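Local coordinates for crispr-associated protein Cas5, dvulg subtype (Xanthomonas oryzae pv. oryzae, PDB 3VZI) that probably acts as a Cas5d endoribonuclease of the CRISPR immune system, cutting precursor CRISPR RNA, at residues Ser57-Lys62 and Glu113-Ala119. Coordinates in Å, arbitrary orientation, origin at the centre of the assembly. Numbering follows the deposited sequence.
Sequences SIQVLK and EVGYIIA
Run strands 57-60 and 114-119 extended and antiparallel, axes 4.6 Å apart at closest and directions 153° apart, pairing S57 with A119 and V60 with Y116. S57-A119 and Q59-I117 are the hydrogen-bonded pairs, for example A119 N to S57 O 2.9 Å and I117 N to Q59 O 3.0 Å. I117 (chi1 m, chi2 t) loses the largest area to segment 57-62: it lies beside Q59 (CB to CB 3.8 Å) and puts CG1 3.9 Å from L61 CD1. On the opposite face Y116 (chi1 m) sets CD1 4.1 Å from both I58 CG2 and V60 CG2; its side chain also touches F18 and I33. L61 leaves the strand (phi/psi -93/-31), though L61 N still reaches G115 O (2.8 Å). K62 then extends over the E113-V114 backbone, CE 3.3 Å from E113 O. These are neighbouring inner strands of the five-stranded antiparallel sheet, consistent with the RRM-like fold of Cas5 proteins. Backbone hydrogen bonds therefore set the register, the Y116 face is apolar, the I117 face mixed, and a water bridges K62 NZ (3.0 Å) and V114 O (3.1 Å).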
ATOM      1  N   SER A  57       6.514   8.807   7.519  1.00 37.25           N
ATOM      2  CA  SER A  57       6.199   7.745   8.478  1.00 36.03           C
ATOM      3  C   SER A  57       4.802   7.173   8.315  1.00 35.26           C
ATOM      4  O   SER A  57       3.919   7.819   7.784  1.00 35.49           O
ATOM      5  CB  SER A  57       6.408   8.221   9.898  1.00 39.12           C
ATOM      6  OG  SER A  57       5.242   8.856  10.357  1.00 45.70           O
ATOM      7  N   ILE A  58       4.633   5.935   8.752  1.00 35.31           N
ATOM      8  CA  ILE A  58       3.354   5.226   8.709  1.00 35.61           C
ATOM      9  C   ILE A  58       3.020   4.827  10.144  1.00 36.76           C
ATOM     10  O   ILE A  58       3.883   4.354  10.863  1.00 40.11           O
ATOM     11  CB  ILE A  58       3.498   3.940   7.889  1.00 35.75           C
ATOM     12  CG1 ILE A  58       3.652   4.276   6.402  1.00 35.50           C
ATOM     13  CG2 ILE A  58       2.342   2.969   8.131  1.00 35.32           C
ATOM     14  CD1 ILE A  58       4.652   3.363   5.722  1.00 34.15           C
ATOM     15  N   GLN A  59       1.785   5.024  10.567  1.00 37.36           N
ATOM     16  CA  GLN A  59       1.340   4.619  11.902  1.00 40.11           C
ATOM     17  C   GLN A  59       0.360   3.494  11.689  1.00 39.83           C
ATOM     18  O   GLN A  59      -0.624   3.673  10.993  1.00 41.29           O
ATOM     19  CB  GLN A  59       0.620   5.773  12.577  1.00 42.81           C
ATOM     20  CG  GLN A  59       0.047   5.450  13.934  1.00 51.45           C
ATOM     21  CD  GLN A  59       1.023   5.702  15.051  1.00 60.30           C
ATOM     22  OE1 GLN A  59       1.686   6.752  15.098  1.00 69.58           O
ATOM     23  NE2 GLN A  59       1.128   4.741  15.966  1.00 63.78           N
ATOM     24  N   VAL A  60       0.636   2.315  12.225  1.00 41.07           N
ATOM     25  CA  VAL A  60      -0.300   1.197  12.078  1.00 41.20           C
ATOM     26  C   VAL A  60      -1.333   1.351  13.194  1.00 44.36           C
ATOM     27  O   VAL A  60      -0.982   1.482  14.383  1.00 47.34           O
ATOM     28  CB  VAL A  60       0.473  -0.133  12.123  1.00 41.58           C
ATOM     29  CG1 VAL A  60      -0.409  -1.368  11.920  1.00 37.84           C
ATOM     30  CG2 VAL A  60       1.583  -0.073  11.094  1.00 40.16           C
ATOM     31  N   LEU A  61      -2.604   1.409  12.817  1.00 43.87           N
ATOM     32  CA  LEU A  61      -3.630   1.551  13.815  1.00 42.69           C
ATOM     33  C   LEU A  61      -4.208   0.247  14.300  1.00 46.50           C
ATOM     34  O   LEU A  61      -4.587   0.161  15.478  1.00 53.35           O
ATOM     35  CB  LEU A  61      -4.714   2.496  13.369  1.00 42.18           C
ATOM     36  CG  LEU A  61      -4.268   3.949  13.150  1.00 41.21           C
ATOM     37  CD1 LEU A  61      -5.377   4.681  12.425  1.00 42.98           C
ATOM     38  CD2 LEU A  61      -3.873   4.733  14.396  1.00 40.73           C
ATOM     39  N   LYS A  62      -4.254  -0.777  13.447  1.00 46.96           N
ATOM     40  CA  LYS A  62      -4.927  -2.026  13.816  1.00 48.58           C
ATOM     41  C   LYS A  62      -4.034  -3.255  13.788  1.00 50.73           C
ATOM     42  O   LYS A  62      -3.034  -3.273  13.082  1.00 53.91           O
ATOM     43  CB  LYS A  62      -6.198  -2.197  12.984  1.00 53.33           C
ATOM     44  CG  LYS A  62      -7.319  -1.247  13.445  1.00 57.16           C
ATOM     45  CD  LYS A  62      -8.388  -1.006  12.403  1.00 59.50           C
ATOM     46  CE  LYS A  62      -9.569  -1.946  12.621  1.00 64.52           C
ATOM     47  NZ  LYS A  62     -10.774  -1.445  11.891  1.00 66.37           N
ATOM     48  N   GLU A 113      -9.120  -5.958   7.883  1.00 58.05           N
ATOM     49  CA  GLU A 113      -9.439  -4.784   8.725  1.00 60.49           C
ATOM     50  C   GLU A 113      -8.273  -3.835   9.130  1.00 58.44           C
ATOM     51  O   GLU A 113      -7.947  -3.681  10.320  1.00 58.20           O
ATOM     52  CB  GLU A 113     -10.245  -5.233   9.955  1.00 66.60           C
ATOM     53  CG  GLU A 113     -11.764  -5.193   9.728  1.00 76.78           C
ATOM     54  CD  GLU A 113     -12.560  -6.153  10.621  1.00 87.34           C
ATOM     55  OE1 GLU A 113     -11.976  -7.104  11.198  1.00 89.15           O
ATOM     56  OE2 GLU A 113     -13.796  -5.971  10.739  1.00 93.48           O
ATOM     57  N   VAL A 114      -7.657  -3.192   8.139  1.00 54.13           N
ATOM     58  CA  VAL A 114      -6.493  -2.334   8.382  1.00 49.00           C
ATOM     59  C   VAL A 114      -6.849  -0.860   8.506  1.00 50.71           C
ATOM     60  O   VAL A 114      -7.954  -0.447   8.105  1.00 55.42           O
ATOM     61  CB  VAL A 114      -5.421  -2.469   7.288  1.00 44.74           C
ATOM     62  CG1 VAL A 114      -5.042  -3.936   7.106  1.00 44.59           C
ATOM     63  CG2 VAL A 114      -5.875  -1.791   5.992  1.00 43.12           C
ATOM     64  N   GLY A 115      -5.911  -0.081   9.061  1.00 46.79           N
ATOM     65  CA  GLY A 115      -6.002   1.386   9.086  1.00 43.81           C
ATOM     66  C   GLY A 115      -4.668   2.029   9.448  1.00 41.90           C
ATOM     67  O   GLY A 115      -4.075   1.715  10.469  1.00 42.05           O
ATOM     68  N   TYR A 116      -4.167   2.916   8.610  1.00 39.31           N
ATOM     69  CA  TYR A 116      -2.915   3.562   8.926  1.00 37.85           C
ATOM     70  C   TYR A 116      -3.108   5.058   8.927  1.00 38.99           C
ATOM     71  O   TYR A 116      -4.124   5.536   8.408  1.00 39.10           O
ATOM     72  CB  TYR A 116      -1.852   3.203   7.892  1.00 37.07           C
ATOM     73  CG  TYR A 116      -1.877   1.758   7.484  1.00 36.00           C
ATOM     74  CD1 TYR A 116      -1.116   0.813   8.160  1.00 36.12           C
ATOM     75  CD2 TYR A 116      -2.674   1.337   6.436  1.00 36.49           C
ATOM     76  CE1 TYR A 116      -1.148  -0.516   7.802  1.00 35.81           C
ATOM     77  CE2 TYR A 116      -2.703   0.016   6.059  1.00 36.48           C
ATOM     78  CZ  TYR A 116      -1.942  -0.899   6.744  1.00 36.50           C
ATOM     79  OH  TYR A 116      -1.995  -2.220   6.380  1.00 40.27           O
ATOM     80  N   ILE A 117      -2.135   5.788   9.503  1.00 38.48           N
ATOM     81  CA  ILE A 117      -2.033   7.239   9.337  1.00 39.04           C
ATOM     82  C   ILE A 117      -0.787   7.534   8.507  1.00 38.78           C
ATOM     83  O   ILE A 117       0.288   7.189   8.909  1.00 41.87           O
ATOM     84  CB  ILE A 117      -1.910   7.942  10.700  1.00 41.54           C
ATOM     85  CG1 ILE A 117      -3.205   7.764  11.517  1.00 43.24           C
ATOM     86  CG2 ILE A 117      -1.536   9.415  10.521  1.00 39.09           C
ATOM     87  CD1 ILE A 117      -3.190   8.508  12.842  1.00 41.91           C
ATOM     88  N   ILE A 118      -0.911   8.135   7.334  1.00 38.95           N
ATOM     89  CA  ILE A 118       0.277   8.378   6.528  1.00 37.69           C
ATOM     90  C   ILE A 118       0.778   9.788   6.829  1.00 39.40           C
ATOM     91  O   ILE A 118       0.006  10.749   6.758  1.00 42.35           O
ATOM     92  CB  ILE A 118      -0.053   8.290   5.023  1.00 38.72           C
ATOM     93  CG1 ILE A 118      -0.979   7.105   4.727  1.00 40.31           C
ATOM     94  CG2 ILE A 118       1.211   8.342   4.165  1.00 36.94           C
ATOM     95  CD1 ILE A 118      -0.369   5.947   3.985  1.00 41.91           C
ATOM     96  N   ALA A 119       2.052   9.935   7.174  1.00 38.09           N
ATOM     97  CA  ALA A 119       2.627  11.275   7.369  1.00 36.80           C
ATOM     98  C   ALA A 119       3.606  11.513   6.247  1.00 40.57           C
ATOM     99  O   ALA A 119       4.615  10.794   6.144  1.00 44.68           O
ATOM    100  CB  ALA A 119       3.334  11.378   8.688  1.00 32.91           C
TER
HETATM  101  O   HOH W   1     -10.937  -0.645   8.966  1.00 63.21           O